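Local coordinates for protein endonuclease PI-MtuI (Mycobacterium tuberculosis, PDB 2IMZ) that probably catalyses protein splicing as the splicing domain of the RecA intein, excising itself while joining the flanking protein segments, at residues T70-Y79 with A83-A94. The protein carries 1 engineered substitution. Numbering follows the deposited sequence.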
loop_
_atom_site.group_PDB
_atom_site.type_symbol
_atom_site.label_atom_id
_atom_site.label_comp_id
_atom_site.label_asym_id
_atom_site.label_seq_id
_atom_site.Cartn_x
_atom_site.Cartn_y
_atom_site.Cartn_z
ATOM N N THR A 70 -5.034 2.882 11.596
ATOM C CA THR A 70 -6.392 3.134 11.147
ATOM C C THR A 70 -7.011 1.761 10.928
ATOM O O THR A 70 -6.317 0.813 10.560
ATOM C CB THR A 70 -6.407 3.921 9.828
ATOM O OG1 THR A 70 -5.618 3.232 8.851
ATOM C CG2 THR A 70 -5.847 5.323 10.042
ATOM N N PRO A 71 -8.323 1.626 11.162
ATOM C CA PRO A 71 -8.960 0.320 10.969
ATOM C C PRO A 71 -8.798 -0.294 9.578
ATOM O O PRO A 71 -8.918 -1.509 9.415
ATOM C CB PRO A 71 -10.424 0.588 11.334
ATOM C CG PRO A 71 -10.587 2.062 11.103
ATOM C CD PRO A 71 -9.295 2.633 11.617
ATOM N N ASP A 72 -8.507 0.533 8.577
ATOM C CA ASP A 72 -8.353 0.023 7.220
ATOM C C ASP A 72 -6.911 -0.314 6.858
ATOM O O ASP A 72 -6.630 -0.710 5.728
ATOM C CB ASP A 72 -8.922 1.025 6.209
ATOM C CG ASP A 72 -8.095 2.288 6.106
ATOM O OD1 ASP A 72 -7.576 2.750 7.141
ATOM O OD2 ASP A 72 -7.979 2.828 4.988
ATOM N N HIS A 73 -5.991 -0.165 7.806
ATOM C CA HIS A 73 -4.600 -0.483 7.512
ATOM C C HIS A 73 -4.444 -1.998 7.423
ATOM O O HIS A 73 -4.915 -2.726 8.297
ATOM C CB HIS A 73 -3.672 0.059 8.594
ATOM C CG HIS A 73 -2.252 0.189 8.142
ATOM N ND1 HIS A 73 -1.733 1.370 7.663
ATOM C CD2 HIS A 73 -1.263 -0.731 8.029
ATOM C CE1 HIS A 73 -0.486 1.176 7.269
ATOM N NE2 HIS A 73 -0.177 -0.092 7.480
ATOM N N LYS A 74 -3.784 -2.471 6.370
ATOM C CA LYS A 74 -3.591 -3.907 6.181
ATOM C C LYS A 74 -2.449 -4.485 7.007
ATOM O O LYS A 74 -1.349 -3.930 7.051
ATOM C CB LYS A 74 -3.352 -4.231 4.704
ATOM C CG LYS A 74 -4.591 -4.138 3.828
ATOM C CD LYS A 74 -4.930 -2.706 3.490
ATOM C CE LYS A 74 -6.036 -2.655 2.453
ATOM N NZ LYS A 74 -5.708 -3.492 1.273
ATOM N N VAL A 75 -2.735 -5.615 7.650
ATOM C CA VAL A 75 -1.784 -6.325 8.498
ATOM C C VAL A 75 -1.585 -7.723 7.920
ATOM O O VAL A 75 -2.539 -8.350 7.463
ATOM C CB VAL A 75 -2.327 -6.435 9.942
ATOM C CG1 VAL A 75 -1.370 -7.239 10.817
ATOM C CG2 VAL A 75 -2.539 -5.043 10.518
ATOM N N LEU A 76 -0.348 -8.207 7.929
ATOM C CA LEU A 76 -0.071 -9.529 7.387
ATOM C C LEU A 76 -0.426 -10.633 8.371
ATOM O O LEU A 76 -0.043 -10.585 9.539
ATOM C CB LEU A 76 1.402 -9.655 6.992
ATOM C CG LEU A 76 1.779 -10.980 6.313
ATOM C CD1 LEU A 76 1.001 -11.134 5.004
ATOM C CD2 LEU A 76 3.271 -11.013 6.048
ATOM N N THR A 77 -1.174 -11.620 7.886
ATOM C CA THR A 77 -1.583 -12.766 8.693
ATOM C C THR A 77 -1.302 -14.018 7.868
ATOM O O THR A 77 -0.970 -13.927 6.686
ATOM C CB THR A 77 -3.090 -12.729 9.027
ATOM O OG1 THR A 77 -3.853 -13.013 7.846
ATOM C CG2 THR A 77 -3.487 -11.358 9.566
ATOM N N GLU A 78 -1.436 -15.186 8.487
ATOM C CA GLU A 78 -1.188 -16.438 7.785
ATOM C C GLU A 78 -2.228 -16.671 6.694
ATOM O O GLU A 78 -2.101 -17.589 5.884
ATOM C CB GLU A 78 -1.189 -17.599 8.781
ATOM C CG GLU A 78 -2.403 -17.624 9.683
ATOM C CD GLU A 78 -2.117 -18.272 11.024
ATOM O OE1 GLU A 78 -2.997 -18.212 11.907
ATOM O OE2 GLU A 78 -1.016 -18.839 11.194
ATOM N N TYR A 79 -3.250 -15.822 6.667
ATOM C CA TYR A 79 -4.312 -15.934 5.675
ATOM C C TYR A 79 -4.255 -14.792 4.667
ATOM O O TYR A 79 -5.177 -14.603 3.872
ATOM C CB TYR A 79 -5.668 -15.953 6.380
ATOM C CG TYR A 79 -5.767 -17.051 7.413
ATOM C CD1 TYR A 79 -5.615 -18.390 7.048
ATOM C CD2 TYR A 79 -5.975 -16.756 8.761
ATOM C CE1 TYR A 79 -5.666 -19.409 7.995
ATOM C CE2 TYR A 79 -6.027 -17.770 9.719
ATOM C CZ TYR A 79 -5.871 -19.094 9.327
ATOM O OH TYR A 79 -5.910 -20.103 10.262
ATOM N N ALA A 83 -7.605 -6.181 7.223
ATOM C CA ALA A 83 -7.731 -4.836 7.766
ATOM C C ALA A 83 -7.585 -4.910 9.285
ATOM O O ALA A 83 -8.197 -5.756 9.936
ATOM C CB ALA A 83 -9.085 -4.244 7.392
ATOM N N ALA A 84 -6.773 -4.023 9.847
ATOM C CA ALA A 84 -6.541 -4.015 11.285
ATOM C C ALA A 84 -7.845 -4.028 12.077
ATOM O O ALA A 84 -7.960 -4.732 13.079
ATOM C CB ALA A 84 -5.708 -2.800 11.667
ATOM N N GLY A 85 -8.824 -3.256 11.613
ATOM C CA GLY A 85 -10.104 -3.170 12.299
ATOM C C GLY A 85 -10.924 -4.446 12.346
ATOM O O GLY A 85 -11.926 -4.512 13.062
ATOM N N GLU A 86 -10.509 -5.460 11.593
ATOM C CA GLU A 86 -11.224 -6.731 11.561
ATOM C C GLU A 86 -10.569 -7.792 12.440
ATOM O O GLU A 86 -11.132 -8.865 12.660
ATOM C CB GLU A 86 -11.321 -7.232 10.123
ATOM C CG GLU A 86 -12.159 -6.323 9.234
ATOM C CD GLU A 86 -12.070 -6.694 7.770
ATOM O OE1 GLU A 86 -12.329 -7.868 7.435
ATOM O OE2 GLU A 86 -11.746 -5.804 6.953
ATOM N N LEU A 87 -9.380 -7.486 12.948
ATOM C CA LEU A 87 -8.663 -8.426 13.799
ATOM C C LEU A 87 -9.228 -8.446 15.214
ATOM O O LEU A 87 -9.684 -7.427 15.735
ATOM C CB LEU A 87 -7.176 -8.074 13.829
ATOM C CG LEU A 87 -6.523 -8.132 12.447
ATOM C CD1 LEU A 87 -5.073 -7.695 12.544
ATOM C CD2 LEU A 87 -6.623 -9.545 11.892
ATOM N N ARG A 88 -9.195 -9.623 15.828
ATOM C CA ARG A 88 -9.715 -9.797 17.175
ATOM C C ARG A 88 -8.711 -10.495 18.072
ATOM O O ARG A 88 -7.723 -11.062 17.605
ATOM C CB ARG A 88 -11.007 -10.621 17.132
ATOM C CG ARG A 88 -12.135 -9.968 16.352
ATOM C CD ARG A 88 -12.727 -8.793 17.111
ATOM N NE ARG A 88 -13.803 -8.152 16.360
ATOM C CZ ARG A 88 -13.618 -7.312 15.347
ATOM N NH1 ARG A 88 -12.389 -6.998 14.955
ATOM N NH2 ARG A 88 -14.663 -6.789 14.719
ATOM N N LYS A 89 -8.982 -10.452 19.369
ATOM C CA LYS A 89 -8.128 -11.095 20.347
ATOM C C LYS A 89 -7.969 -12.561 19.959
ATOM O O LYS A 89 -8.950 -13.239 19.643
ATOM C CB LYS A 89 -8.763 -10.975 21.729
ATOM C CG LYS A 89 -8.026 -11.706 22.821
ATOM C CD LYS A 89 -8.694 -11.448 24.155
ATOM C CE LYS A 89 -8.000 -12.197 25.269
ATOM N NZ LYS A 89 -8.564 -11.799 26.584
ATOM N N GLY A 90 -6.732 -13.044 19.967
ATOM C CA GLY A 90 -6.479 -14.427 19.608
ATOM C C GLY A 90 -6.019 -14.634 18.176
ATOM O O GLY A 90 -5.401 -15.653 17.865
ATOM N N ASP A 91 -6.326 -13.688 17.294
ATOM C CA ASP A 91 -5.900 -13.807 15.906
ATOM C C ASP A 91 -4.387 -13.682 15.860
ATOM O O ASP A 91 -3.798 -12.956 16.661
ATOM C CB ASP A 91 -6.521 -12.707 15.042
ATOM C CG ASP A 91 -7.998 -12.924 14.790
ATOM O OD1 ASP A 91 -8.455 -14.084 14.893
ATOM O OD2 ASP A 91 -8.694 -11.938 14.472
ATOM N N ARG A 92 -3.758 -14.386 14.925
ATOM C CA ARG A 92 -2.312 -14.328 14.800
ATOM C C ARG A 92 -1.886 -13.358 13.703
ATOM O O ARG A 92 -2.560 -13.219 12.675
ATOM C CB ARG A 92 -1.743 -15.726 14.517
ATOM C CG ARG A 92 -1.947 -16.709 15.669
ATOM C CD ARG A 92 -1.266 -18.051 15.416
ATOM N NE ARG A 92 -1.903 -18.827 14.356
ATOM C CZ ARG A 92 -3.112 -19.377 14.445
ATOM N NH1 ARG A 92 -3.833 -19.239 15.548
ATOM N NH2 ARG A 92 -3.599 -20.077 13.429
ATOM N N VAL A 93 -0.780 -12.665 13.946
ATOM C CA VAL A 93 -0.241 -11.720 12.978
ATOM C C VAL A 93 1.231 -12.041 12.783
ATOM O O VAL A 93 1.861 -12.636 13.654
ATOM C CB VAL A 93 -0.392 -10.245 13.449
ATOM C CG1 VAL A 93 -1.871 -9.892 13.581
ATOM C CG2 VAL A 93 0.333 -10.025 14.768
ATOM N N ALA A 94 1.771 -11.663 11.630
ATOM C CA ALA A 94 3.177 -11.922 11.329
ATOM C C ALA A 94 4.091 -11.062 12.196
ATOM O O ALA A 94 3.976 -9.835 12.205
ATOM C CB ALA A 94 3.449 -11.649 9.851
HETATM O O HOH W 1 -5.466 -16.151 13.270
#
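Val75 points its side chain toward residues 83-94 and touches three of them. Its CB lies 4.0 Å from Leu87 CD1. From there the branches part: CG1, anti to the backbone N (chi1 177°), reaches Val93 CG1 at 3.9 Å, while CG2 turns the other way and ends 4.0 Å from Ala84 CB. Leu87 CD1 sits at the fork, about equally far from both branches. Val164, from the strand near the C-terminus, also packs on Val75, while Ile57 touches Ala84 and Leu59 touches Leu87, so the cluster belongs to the interior of the intein splicing domain.

Backbone bonds flank this apolar group. Ala84 N donates to His73 O over 2.7 Å, and Gly85 N donates to Pro71 O, which fastens the short 3-10 turn of 84-86 against the type I turn of 70-73. Pro71 CB lies only 3.9 Å from Gly85 CA, a close fit that suits glycine. Farther along, Ala94 N gives a nearly straight bond (170°) to Leu76 O where strands 74-77 and 92-94 pass almost at right angles, and Leu76 CD2 rests on Ala94 CB.

At the outer end Glu78 and Arg92 form a salt bridge. The modelled position of Glu78 OE1 is doubtful, and the bond from Arg92 NE to Glu78 OE2 is weak at 3.3 Å.

The chemistry is thus divided: an apolar centre, backbone amides bonded along its border, and a charged pair at the outer end. The two bonds at the turn, from Ala84 N and Gly85 N, are consistent with a role in placing Thr70 and His73, whose OG1 and ND1 bond the nitrogen of the modified, sulfinic-acid Cys1.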